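Long-range contacts in glycosyltransferase Gtf1 (Streptococcus pneumoniae, PDB 4PQG), which belongs to the glycosyltransferases of the GT-B clan and is modelled here with UDP bound in a pocket of the protein: residues 397-402 against 424-429; 430-435 against 447-452. One frame throughout, in Å; residues are numbered along the deposited sequence.

From the N terminus, the chain starts one parallel sheet, breaks off for a ten-stranded antiparallel one, and then completes the first; both contacts belong to the later six-stranded parallel sheet. Interaction 1 closes a loop when 424-429, leaving helix 416-423, comes back against the 3-10 turn that leads into strand 404-406. That loop is complete before the next one opens, so the two contacts stand in series, neither nested nor crossed. Strand 428-431 serves both: its start ends interaction 1, and its last residues begin interaction 2, where 447-452 returns alongside after helix 436-440. The contacts also touch directly, Ile429 CG2 packing 3.7 Å from Ile450 CD1 on the outermost strand, 447-450.

Interaction 1 (397-402 against 424-429); sequences QIYSQY and SGLPLI
Close to the UDP pocket, Tyr399 of a short 3-10 turn packs against Ser424 and Leu426, just beyond helix 416-423. The Tyr399 side chain comes within about 4 Å of the bound UDP, nearest atoms, and its hydroxyl hydrogen-bonds Glu420 of that helix. CB of Tyr399 meets CB of Ser424 at 3.5 Å. Farther along, Leu426 crosses the tyrosine side chain at about a right angle and brings CD1 to the ring edge, 3.9 Å from Tyr399 CD1. The helix ends in a Schellman motif with Gly425, of positive phi, as its C-prime residue, and this turns the chain toward strand 428-431 in the six-stranded parallel sheet of the C-terminal domain of the GT-B fold. A chi1 of -63° sets Leu426 CG anti to its carbonyl carbon, and the methyls beyond it lie against backbone oxygens: CD2 sits 3.1 Å from Tyr402 O and 3.6 Å from Tyr399 O. No direct hydrogen bond joins the segments; a water does that work, accepting from Ser400 N at 3.0 Å and hydrogen-bonding Ser424 OG at 2.7 Å. Arg326 spans both segments from outside, hydrogen-bonding Ser424 O through NH2 and Tyr402 O through NH1.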
# COMPACT_ATOMS: atom_id res chain seq x y z
N GLN A 397 9.27 16.01 -1.98
CA GLN A 397 10.13 17.05 -2.56
C GLN A 397 10.34 16.90 -4.08
O GLN A 397 11.03 17.71 -4.70
CB GLN A 397 11.50 17.09 -1.86
CG GLN A 397 11.44 17.19 -0.34
CD GLN A 397 10.51 18.29 0.16
OE1 GLN A 397 10.58 19.44 -0.29
NE2 GLN A 397 9.63 17.93 1.09
N ILE A 398 9.74 15.87 -4.66
CA ILE A 398 10.04 15.47 -6.03
C ILE A 398 9.17 16.22 -7.04
O ILE A 398 9.69 16.77 -8.01
CB ILE A 398 9.90 13.93 -6.20
CG1 ILE A 398 10.95 13.17 -5.37
CG2 ILE A 398 9.90 13.52 -7.67
CD1 ILE A 398 12.39 13.28 -5.86
N TYR A 399 7.87 16.25 -6.78
CA TYR A 399 6.87 16.75 -7.73
C TYR A 399 7.16 18.18 -8.19
O TYR A 399 7.06 18.48 -9.38
CB TYR A 399 5.50 16.78 -7.09
CG TYR A 399 4.82 15.45 -6.86
CD1 TYR A 399 4.28 14.73 -7.92
CD2 TYR A 399 4.65 14.95 -5.56
CE1 TYR A 399 3.62 13.53 -7.71
CE2 TYR A 399 4.00 13.75 -5.34
CZ TYR A 399 3.48 13.04 -6.42
OH TYR A 399 2.81 11.85 -6.21
N SER A 400 7.48 19.06 -7.25
CA SER A 400 7.66 20.48 -7.55
C SER A 400 8.99 20.78 -8.28
O SER A 400 9.31 21.95 -8.52
CB SER A 400 7.47 21.33 -6.28
OG SER A 400 8.40 20.98 -5.28
N GLN A 401 9.72 19.73 -8.65
CA GLN A 401 10.90 19.84 -9.52
C GLN A 401 10.52 19.70 -11.01
O GLN A 401 11.36 19.83 -11.90
CB GLN A 401 11.95 18.81 -9.16
CG GLN A 401 12.50 18.95 -7.74
CD GLN A 401 13.56 17.92 -7.41
OE1 GLN A 401 14.58 17.82 -8.10
NE2 GLN A 401 13.34 17.16 -6.35
N TYR A 402 9.24 19.44 -11.26
CA TYR A 402 8.76 19.14 -12.61
C TYR A 402 7.72 20.16 -13.09
O TYR A 402 7.22 20.97 -12.31
CB TYR A 402 8.19 17.71 -12.67
CG TYR A 402 9.22 16.63 -12.43
CD1 TYR A 402 9.83 15.98 -13.50
CD2 TYR A 402 9.58 16.24 -11.13
CE1 TYR A 402 10.77 14.98 -13.29
CE2 TYR A 402 10.51 15.24 -10.91
CZ TYR A 402 11.10 14.62 -12.00
OH TYR A 402 12.03 13.63 -11.81
N SER A 424 1.58 20.35 -5.46
CA SER A 424 2.89 20.87 -5.84
C SER A 424 2.82 21.69 -7.16
O SER A 424 3.84 21.92 -7.83
CB SER A 424 3.90 19.73 -5.99
OG SER A 424 4.42 19.32 -4.73
N GLY A 425 1.61 22.10 -7.53
CA GLY A 425 1.40 22.98 -8.68
C GLY A 425 1.67 22.35 -10.04
O GLY A 425 2.16 23.02 -10.96
N LEU A 426 1.35 21.07 -10.17
CA LEU A 426 1.51 20.44 -11.49
C LEU A 426 0.19 20.42 -12.21
O LEU A 426 -0.82 19.99 -11.64
CB LEU A 426 2.08 19.01 -11.37
CG LEU A 426 3.48 18.85 -10.79
CD1 LEU A 426 3.89 17.39 -10.72
CD2 LEU A 426 4.50 19.64 -11.59
N PRO A 427 0.18 20.90 -13.46
CA PRO A 427 -0.96 20.63 -14.33
C PRO A 427 -1.04 19.13 -14.56
O PRO A 427 -0.01 18.45 -14.51
CB PRO A 427 -0.58 21.34 -15.64
CG PRO A 427 0.39 22.39 -15.22
CD PRO A 427 1.20 21.72 -14.15
N LEU A 428 -2.24 18.63 -14.81
CA LEU A 428 -2.45 17.20 -15.07
C LEU A 428 -2.99 16.97 -16.48
O LEU A 428 -3.88 17.68 -16.92
CB LEU A 428 -3.42 16.59 -14.05
CG LEU A 428 -3.26 16.89 -12.56
CD1 LEU A 428 -4.33 16.16 -11.76
CD2 LEU A 428 -1.89 16.49 -12.06
N ILE A 429 -2.46 15.97 -17.18
CA ILE A 429 -3.10 15.49 -18.42
C ILE A 429 -3.52 14.03 -18.24
O ILE A 429 -2.68 13.18 -18.01
CB ILE A 429 -2.16 15.63 -19.65
CG1 ILE A 429 -1.71 17.09 -19.84
CG2 ILE A 429 -2.84 15.08 -20.89
CD1 ILE A 429 -0.59 17.27 -20.86
O HOH W 1 7.01 18.86 -4.26

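Interaction 2 (430-435 against 447-452); sequences GFDVPY and GYLIPS
Gly430 and Ile450 sit at the tight end of this contact, where Ile450 N donates to Gly430 O at 2.7 Å. Two more backbone bonds complete the pairing: Gly430 N to Tyr448 O at 3.1 Å, and Asp432 N to Ile450 O at 2.8 Å. The carbonyls of Gly430 and Ile450 also receive CA-H...O contacts, Leu449 CA lying 3.3 Å from Gly430 O and Phe431 CA reaching Ile450 O. Such parallel pairing is that of a beta-alpha-beta unit, strand 428-431, helix 436-440, strand 447-450, at the edge of the sheet. Helix 458-474 packs on Ile450 and gives Tyr465 edge-to-face to the Phe431 ring, while Ile450 O lies at that ring's edge.

Toward solvent the contact thins out. Ser452 OG rests over one face of the Phe431 ring, 3.8 Å above the plane and offset toward the rim. Exposed Asp432, its CG anti to the backbone N (chi1 -165°), crosses Leu449 at about a right angle. Its OD1 lies 3.9 Å from Leu449 CD1 and is hydrogen-bonded to Gln438. Beyond it the backbones are joined through a water, which donates to Asp432 O and accepts from Ser452 N.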
# COMPACT_ATOMS: atom_id res chain seq x y z
N GLY A 430 -4.82 13.76 -18.33
CA GLY A 430 -5.33 12.40 -18.15
C GLY A 430 -6.62 12.10 -18.86
O GLY A 430 -7.24 12.98 -19.48
N PHE A 431 -7.05 10.85 -18.78
CA PHE A 431 -8.31 10.43 -19.38
C PHE A 431 -9.52 11.02 -18.65
O PHE A 431 -9.50 11.20 -17.43
CB PHE A 431 -8.44 8.91 -19.38
CG PHE A 431 -7.61 8.22 -20.43
CD1 PHE A 431 -7.81 8.47 -21.79
CD2 PHE A 431 -6.67 7.26 -20.06
CE1 PHE A 431 -7.07 7.78 -22.75
CE2 PHE A 431 -5.92 6.58 -21.02
CZ PHE A 431 -6.13 6.85 -22.37
N ASP A 432 -10.57 11.32 -19.42
CA ASP A 432 -11.84 11.78 -18.87
C ASP A 432 -12.60 10.58 -18.31
O ASP A 432 -13.54 10.08 -18.93
CB ASP A 432 -12.65 12.48 -19.96
CG ASP A 432 -13.82 13.29 -19.40
OD1 ASP A 432 -14.10 13.22 -18.19
OD2 ASP A 432 -14.47 14.01 -20.19
N VAL A 433 -12.15 10.09 -17.15
CA VAL A 433 -12.73 8.89 -16.55
C VAL A 433 -12.90 9.10 -15.06
O VAL A 433 -12.12 9.83 -14.45
CB VAL A 433 -11.87 7.62 -16.81
CG1 VAL A 433 -11.98 7.17 -18.27
CG2 VAL A 433 -10.41 7.83 -16.41
N PRO A 434 -13.93 8.48 -14.46
CA PRO A 434 -14.13 8.63 -13.02
C PRO A 434 -13.13 7.80 -12.19
O PRO A 434 -12.50 6.90 -12.73
CB PRO A 434 -15.56 8.12 -12.82
CG PRO A 434 -15.78 7.15 -13.93
CD PRO A 434 -14.95 7.63 -15.09
N TYR A 435 -12.92 8.12 -10.92
CA TYR A 435 -13.46 9.33 -10.27
C TYR A 435 -12.42 10.43 -10.16
O TYR A 435 -12.74 11.62 -10.29
CB TYR A 435 -14.00 8.97 -8.89
CG TYR A 435 -15.05 7.90 -9.00
CD1 TYR A 435 -16.36 8.23 -9.34
CD2 TYR A 435 -14.73 6.56 -8.79
CE1 TYR A 435 -17.33 7.25 -9.46
CE2 TYR A 435 -15.69 5.57 -8.89
CZ TYR A 435 -16.99 5.91 -9.23
OH TYR A 435 -17.95 4.93 -9.35
N GLY A 447 -5.03 21.81 -17.00
CA GLY A 447 -4.53 20.71 -17.80
C GLY A 447 -5.60 20.31 -18.78
O GLY A 447 -6.41 21.15 -19.22
N TYR A 448 -5.61 19.02 -19.13
CA TYR A 448 -6.54 18.49 -20.12
C TYR A 448 -7.12 17.12 -19.77
O TYR A 448 -6.41 16.23 -19.31
CB TYR A 448 -5.86 18.36 -21.46
CG TYR A 448 -5.31 19.63 -22.04
CD1 TYR A 448 -6.15 20.67 -22.45
CD2 TYR A 448 -3.93 19.77 -22.22
CE1 TYR A 448 -5.62 21.84 -23.00
CE2 TYR A 448 -3.40 20.92 -22.77
CZ TYR A 448 -4.25 21.95 -23.16
OH TYR A 448 -3.69 23.08 -23.70
N LEU A 449 -8.41 16.97 -20.02
CA LEU A 449 -9.06 15.69 -19.99
C LEU A 449 -9.16 15.16 -21.41
O LEU A 449 -9.70 15.81 -22.29
CB LEU A 449 -10.44 15.81 -19.34
CG LEU A 449 -10.46 16.00 -17.81
CD1 LEU A 449 -11.86 16.36 -17.34
CD2 LEU A 449 -9.96 14.77 -17.08
N ILE A 450 -8.62 13.97 -21.63
CA ILE A 450 -8.64 13.34 -22.94
C ILE A 450 -9.76 12.31 -23.01
O ILE A 450 -9.82 11.42 -22.16
CB ILE A 450 -7.26 12.71 -23.26
CG1 ILE A 450 -6.21 13.83 -23.27
CG2 ILE A 450 -7.31 11.91 -24.56
CD1 ILE A 450 -4.79 13.40 -23.57
N PRO A 451 -10.66 12.43 -24.01
CA PRO A 451 -11.75 11.46 -24.16
C PRO A 451 -11.16 10.07 -24.20
O PRO A 451 -10.12 9.86 -24.80
CB PRO A 451 -12.35 11.81 -25.53
CG PRO A 451 -11.97 13.22 -25.77
CD PRO A 451 -10.63 13.40 -25.11
N SER A 452 -11.82 9.12 -23.54
CA SER A 452 -11.36 7.74 -23.52
C SER A 452 -12.37 6.91 -24.29
O SER A 452 -13.56 7.23 -24.31
CB SER A 452 -11.26 7.24 -22.07
OG SER A 452 -10.62 5.97 -22.00
O HOH W 2 -14.33 9.83 -21.89